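Long-range contacts in putative hexose oxidase (Nonomuraea sp. ATCC 39727, PDB 5AWV), which probably catalyses FAD-dependent oxidation of a sugar carried by a glycopeptide antibiotic, and binds teicoplanin: residues A122-E126 against L138-V144; I125-L131 against C151-G157. All blocks are in the same frame, centred on the assembly; numbering follows the deposited sequence.

Interaction 1. Residues A122-E126 against L138-V144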
# COMPACT_ATOMS: atom_id res chain seq x y z
N ALA A 122 15.35 0.73 15.76
CA ALA A 122 14.23 1.02 14.83
C ALA A 122 13.18 -0.04 15.03
O ALA A 122 13.46 -1.09 15.56
CB ALA A 122 14.72 0.97 13.38
N PHE A 123 11.99 0.23 14.52
CA PHE A 123 10.91 -0.75 14.44
C PHE A 123 11.00 -1.63 13.25
O PHE A 123 11.04 -1.19 12.13
CB PHE A 123 9.58 -0.03 14.44
CG PHE A 123 9.26 0.59 15.73
CD1 PHE A 123 8.69 -0.15 16.73
CD2 PHE A 123 9.55 1.89 15.96
CE1 PHE A 123 8.37 0.44 17.92
CE2 PHE A 123 9.26 2.45 17.13
CZ PHE A 123 8.66 1.75 18.12
N LEU A 124 11.07 -2.91 13.49
CA LEU A 124 11.05 -3.96 12.50
C LEU A 124 9.56 -4.23 12.19
O LEU A 124 8.72 -4.50 13.14
CB LEU A 124 11.67 -5.23 13.11
CG LEU A 124 12.01 -6.41 12.20
CD1 LEU A 124 12.67 -7.60 12.88
CD2 LEU A 124 10.84 -7.00 11.55
N ILE A 125 9.20 -4.14 10.91
CA ILE A 125 7.83 -4.46 10.41
C ILE A 125 8.01 -5.36 9.23
O ILE A 125 8.65 -5.01 8.20
CB ILE A 125 7.07 -3.21 10.01
CG1 ILE A 125 7.05 -2.22 11.20
CG2 ILE A 125 5.63 -3.51 9.67
CD1 ILE A 125 6.33 -0.95 10.93
N GLU A 126 7.47 -6.55 9.37
CA GLU A 126 7.51 -7.54 8.31
C GLU A 126 6.41 -7.34 7.27
O GLU A 126 5.39 -6.75 7.61
CB GLU A 126 7.49 -8.98 8.90
CG GLU A 126 8.85 -9.35 9.41
CD GLU A 126 8.96 -10.75 9.96
OE1 GLU A 126 7.95 -11.36 10.30
OE2 GLU A 126 10.12 -11.23 10.07
N LEU A 138 1.62 -0.69 16.84
CA LEU A 138 2.48 0.48 17.07
C LEU A 138 1.83 1.42 18.11
O LEU A 138 2.55 1.97 18.99
CB LEU A 138 2.78 1.20 15.77
CG LEU A 138 3.73 0.54 14.75
CD1 LEU A 138 4.08 1.54 13.59
CD2 LEU A 138 5.09 0.16 15.37
N TYR A 139 0.53 1.61 18.02
CA TYR A 139 -0.19 2.46 18.95
C TYR A 139 -0.27 1.91 20.37
O TYR A 139 0.17 2.60 21.34
CB TYR A 139 -1.60 2.68 18.46
CG TYR A 139 -2.42 3.71 19.26
CD1 TYR A 139 -1.86 4.90 19.65
CD2 TYR A 139 -3.71 3.42 19.72
CE1 TYR A 139 -2.59 5.85 20.33
CE2 TYR A 139 -4.44 4.36 20.47
CZ TYR A 139 -3.88 5.59 20.71
OH TYR A 139 -4.55 6.62 21.40
N LEU A 140 -0.68 0.64 20.48
CA LEU A 140 -0.74 -0.04 21.81
C LEU A 140 0.62 -0.15 22.54
O LEU A 140 0.75 0.21 23.75
CB LEU A 140 -1.50 -1.36 21.72
CG LEU A 140 -3.00 -1.18 21.45
CD1 LEU A 140 -3.74 -2.50 21.63
CD2 LEU A 140 -3.72 -0.14 22.32
N GLY A 141 1.63 -0.57 21.79
CA GLY A 141 2.92 -0.82 22.30
C GLY A 141 3.68 0.39 22.68
O GLY A 141 4.31 0.40 23.76
N TRP A 142 3.64 1.43 21.84
CA TRP A 142 4.57 2.57 21.99
C TRP A 142 3.93 3.97 21.74
O TRP A 142 4.61 4.96 21.82
CB TRP A 142 5.75 2.40 21.03
CG TRP A 142 6.49 1.12 21.23
CD1 TRP A 142 7.51 0.89 22.11
CD2 TRP A 142 6.24 -0.14 20.59
NE1 TRP A 142 7.89 -0.40 22.05
CE2 TRP A 142 7.15 -1.05 21.11
CE3 TRP A 142 5.35 -0.56 19.60
CZ2 TRP A 142 7.18 -2.35 20.70
CZ3 TRP A 142 5.39 -1.81 19.19
CH2 TRP A 142 6.29 -2.73 19.74
N ASN A 143 2.62 4.03 21.51
CA ASN A 143 1.95 5.27 21.13
C ASN A 143 2.63 5.97 19.95
O ASN A 143 2.94 7.18 20.03
CB ASN A 143 1.92 6.17 22.35
CG ASN A 143 1.09 7.36 22.18
OD1 ASN A 143 0.17 7.43 21.34
ND2 ASN A 143 1.41 8.36 22.99
N VAL A 144 2.92 5.19 18.91
CA VAL A 144 3.51 5.70 17.66
C VAL A 144 2.63 5.25 16.50
O VAL A 144 1.67 4.51 16.69
CB VAL A 144 4.97 5.38 17.47
CG1 VAL A 144 5.83 5.97 18.61
CG2 VAL A 144 5.25 3.86 17.31

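Interaction 2. Residues I125-L131 against C151-G157. With FAD (flavin-adenine dinucleotide), chain M.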
# COMPACT_ATOMS: atom_id res chain seq x y z
N ILE A 125 9.20 -4.14 10.91
CA ILE A 125 7.83 -4.46 10.41
C ILE A 125 8.01 -5.36 9.23
O ILE A 125 8.65 -5.01 8.20
CB ILE A 125 7.07 -3.21 10.01
CG1 ILE A 125 7.05 -2.22 11.20
CG2 ILE A 125 5.63 -3.51 9.67
CD1 ILE A 125 6.33 -0.95 10.93
N GLU A 126 7.47 -6.55 9.37
CA GLU A 126 7.51 -7.54 8.31
C GLU A 126 6.41 -7.34 7.27
O GLU A 126 5.39 -6.75 7.61
CB GLU A 126 7.49 -8.98 8.90
CG GLU A 126 8.85 -9.35 9.41
CD GLU A 126 8.96 -10.75 9.96
OE1 GLU A 126 7.95 -11.36 10.30
OE2 GLU A 126 10.12 -11.23 10.07
N PRO A 127 6.69 -7.71 5.99
CA PRO A 127 5.85 -7.45 4.80
C PRO A 127 4.48 -8.12 4.78
O PRO A 127 3.59 -7.59 4.17
CB PRO A 127 6.68 -7.96 3.62
CG PRO A 127 7.63 -8.94 4.26
CD PRO A 127 7.90 -8.50 5.64
N GLY A 128 4.26 -9.17 5.51
CA GLY A 128 2.96 -9.78 5.53
C GLY A 128 1.93 -9.14 6.44
O GLY A 128 0.73 -9.50 6.38
N ASN A 129 2.35 -8.20 7.28
CA ASN A 129 1.41 -7.44 8.07
C ASN A 129 0.47 -6.57 7.20
O ASN A 129 0.88 -6.05 6.16
CB ASN A 129 2.14 -6.44 8.99
CG ASN A 129 2.79 -7.10 10.14
OD1 ASN A 129 2.10 -7.62 11.00
ND2 ASN A 129 4.12 -7.11 10.17
N THR A 130 -0.76 -6.38 7.64
CA THR A 130 -1.62 -5.32 7.09
C THR A 130 -1.37 -4.02 7.79
O THR A 130 -0.85 -4.02 8.93
CB THR A 130 -3.11 -5.71 7.21
OG1 THR A 130 -3.45 -5.86 8.57
CG2 THR A 130 -3.39 -7.02 6.53
N LEU A 131 -1.75 -2.90 7.15
CA LEU A 131 -1.74 -1.59 7.78
C LEU A 131 -2.54 -1.54 9.05
O LEU A 131 -2.05 -1.05 10.05
CB LEU A 131 -2.24 -0.49 6.84
CG LEU A 131 -1.36 -0.29 5.59
CD1 LEU A 131 -1.81 0.91 4.76
CD2 LEU A 131 0.11 -0.10 5.99
N CYS A 151 -6.63 2.23 3.95
CA CYS A 151 -7.28 0.95 3.80
C CYS A 151 -6.56 -0.09 4.67
O CYS A 151 -5.37 -0.40 4.43
CB CYS A 151 -7.38 0.51 2.34
SG CYS A 151 -7.74 1.79 1.11
N GLY A 152 -7.26 -0.61 5.67
CA GLY A 152 -6.71 -1.52 6.65
C GLY A 152 -6.09 -2.79 6.10
O GLY A 152 -5.18 -3.34 6.72
N GLY A 153 -6.60 -3.28 4.96
CA GLY A 153 -6.11 -4.56 4.38
C GLY A 153 -4.85 -4.49 3.45
O GLY A 153 -4.28 -5.53 3.01
N VAL A 154 -4.42 -3.29 3.14
CA VAL A 154 -3.23 -3.07 2.36
C VAL A 154 -2.01 -3.70 3.06
O VAL A 154 -1.83 -3.52 4.26
CB VAL A 154 -3.06 -1.58 2.14
CG1 VAL A 154 -1.63 -1.17 1.77
CG2 VAL A 154 -4.07 -1.18 1.10
N GLY A 155 -1.20 -4.42 2.31
CA GLY A 155 0.02 -5.00 2.88
C GLY A 155 1.21 -4.08 3.02
O GLY A 155 1.52 -3.23 2.16
N VAL A 156 1.97 -4.30 4.07
CA VAL A 156 3.21 -3.59 4.22
C VAL A 156 4.17 -3.80 2.98
O VAL A 156 4.88 -2.87 2.56
CB VAL A 156 3.87 -4.02 5.55
CG1 VAL A 156 5.34 -3.58 5.64
CG2 VAL A 156 3.06 -3.39 6.67
N GLY A 157 4.22 -5.02 2.48
CA GLY A 157 5.19 -5.36 1.48
C GLY A 157 5.20 -4.46 0.28
O GLY A 157 6.24 -3.89 -0.05
PA FAD M . 0.50 -6.84 -3.38
O1A FAD M . -0.55 -6.96 -4.45
O2A FAD M . 0.76 -7.93 -2.45
O5B FAD M . 1.87 -6.36 -4.01
C5B FAD M . 1.99 -5.22 -4.92
C4B FAD M . 3.26 -5.33 -5.71
O4B FAD M . 4.44 -5.30 -4.89
C3B FAD M . 3.41 -6.58 -6.59
O3B FAD M . 4.22 -6.38 -7.78
C2B FAD M . 4.10 -7.48 -5.60
O2B FAD M . 4.71 -8.53 -6.26
C1B FAD M . 5.04 -6.57 -4.90
N9A FAD M . 5.36 -7.06 -3.57
C8A FAD M . 4.55 -7.39 -2.56
N7A FAD M . 5.25 -7.73 -1.45
C5A FAD M . 6.54 -7.58 -1.74
C6A FAD M . 7.81 -7.84 -1.03
N6A FAD M . 7.75 -8.30 0.22
N1A FAD M . 8.96 -7.55 -1.70
C2A FAD M . 8.96 -7.11 -2.99
N3A FAD M . 7.83 -6.89 -3.72
C4A FAD M . 6.63 -7.16 -3.14
N1 FAD M . -1.85 3.54 -1.26
C2 FAD M . -1.55 4.68 -0.57
O2 FAD M . -0.38 5.13 -0.61
N3 FAD M . -2.45 5.32 0.19
C4 FAD M . -3.68 4.81 0.42
O4 FAD M . -4.50 5.40 1.17
C4X FAD M . -4.07 3.57 -0.26
N5 FAD M . -5.31 2.99 -0.08
C5X FAD M . -5.64 1.78 -0.64
C6 FAD M . -6.90 1.22 -0.35
C7 FAD M . -7.19 0.02 -1.05
C7M FAD M . -8.58 -0.64 -0.82
C8 FAD M . -6.21 -0.68 -1.97
C8M FAD M . -6.45 -2.08 -2.47
C9 FAD M . -4.94 -0.08 -2.15
C9A FAD M . -4.64 1.11 -1.56
N10 FAD M . -3.39 1.75 -1.74
C10 FAD M . -3.06 2.94 -1.10
C1' FAD M . -2.36 1.18 -2.67
C2' FAD M . -1.35 0.34 -1.98
O2' FAD M . -0.43 1.24 -1.40
C3' FAD M . -0.69 -0.41 -3.07
O3' FAD M . -1.74 -1.15 -3.71
C4' FAD M . 0.39 -1.37 -2.50
O4' FAD M . 1.29 -1.67 -3.57
C5' FAD M . -0.28 -2.63 -2.03
O5' FAD M . 0.67 -3.49 -1.38
P FAD M . 0.27 -4.98 -1.06
O1P FAD M . 1.33 -5.63 -0.32
O2P FAD M . -1.09 -5.10 -0.44
O3P FAD M . 0.04 -5.50 -2.56

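Interaction 1. Residues A122-E126 against L138-V144
This contact joins a strand to a helix within the FAD-binding domain: strand 122-125, inside an antiparallel five-stranded sheet, packs against the C-terminal part of helix 131-142, and F123 bridges the gap to W142. The short axes approach no closer than 12.4 Å and run at 141° to each other, so long side chains must span the distance. F123 does so with the far end of its ring. CE1 stands over the indole face near the ring fusion, 3.5 Å from W142 CD2; with the planes of the phenyl and the six-membered ring at 73° and their centroids 4.9 Å apart, this is a T-shaped stack in which phenylalanine gives the edge and tryptophan the face. W142 CG lies beside its own backbone N (chi1 -57°), which, with CB already directed toward the strand, presents the indole face to F123. L138 meets the F123 ring obliquely, its CD2 3.9 Å from F123 CD1, while V144 CG2 is 4.1 Å from F123 CZ. Two residues on along the strand, I125 CD1 meets L138 CD1 at 4.3 Å. L138 O accepts from both W142 N and V144 N, which ties the chain leaving the helix to its last turn. L243 also touches F123 and V144. No hydrogen bond crosses between the two segments, so the buried contact rests on aromatic and aliphatic packing, with the phenyl edge directed at the indole pi face.

Interaction 2. Residues I125-L131 against C151-G157
V156 sets its two methyls over the turn that follows strand 122-125: CG2 lies 4.0 Å from I125 CG2 and also packs on N129 CB, while CG1, anti to the backbone N (chi1 167°), rests against E126 O and P127 CA. Farther along, the side chains of L131 and V154 run alongside one another, L131 CD1 3.6 Å from V154 CG1. Backbone bonds fasten the two loops. V156 N reaches N129 O at 2.9 Å, almost straight at 171°, and L131 N donates to V154 O at 3.0 Å; G157 N to P127 O is a more bent bond (138°). N129 ND2 holds E126 O, bracing the type I turn, and also reaches E113 O. On the cofactor side, C151 SG is covalently joined to FAD C6 at 1.8 Å, V154 CG2 touches the flavin at C9, and G155 N donates to phosphate oxygen O2P at 2.8 Å. G157 brings its backbone close against the adenine, its C atom 3.7 Å from FAD N7A. Together with the second covalent link through H91, this glycine-rich loop at the start of helix 156-161 forms the bicovalent flavin site found in berberine-bridge-type oxidases.

Interactions 1 and 2 start from the same piece of chain and share I125 and E126, with centres about 13 Å apart. In sequence the order is strand 122-125, the turn up to L131, helix 131-142, then the loop entering helix 156-161, all within the FAD-binding domain. Interaction 1 packs the strand against the far end of helix 131-142, its centre about 20 Å from the chain centre; interaction 2, centred about 12 Å from it, joins the turn at the near end of that helix to the cofactor loop. The I125 side chain takes part in both, and so links the apolar strand-helix contact with the loop that holds FAD.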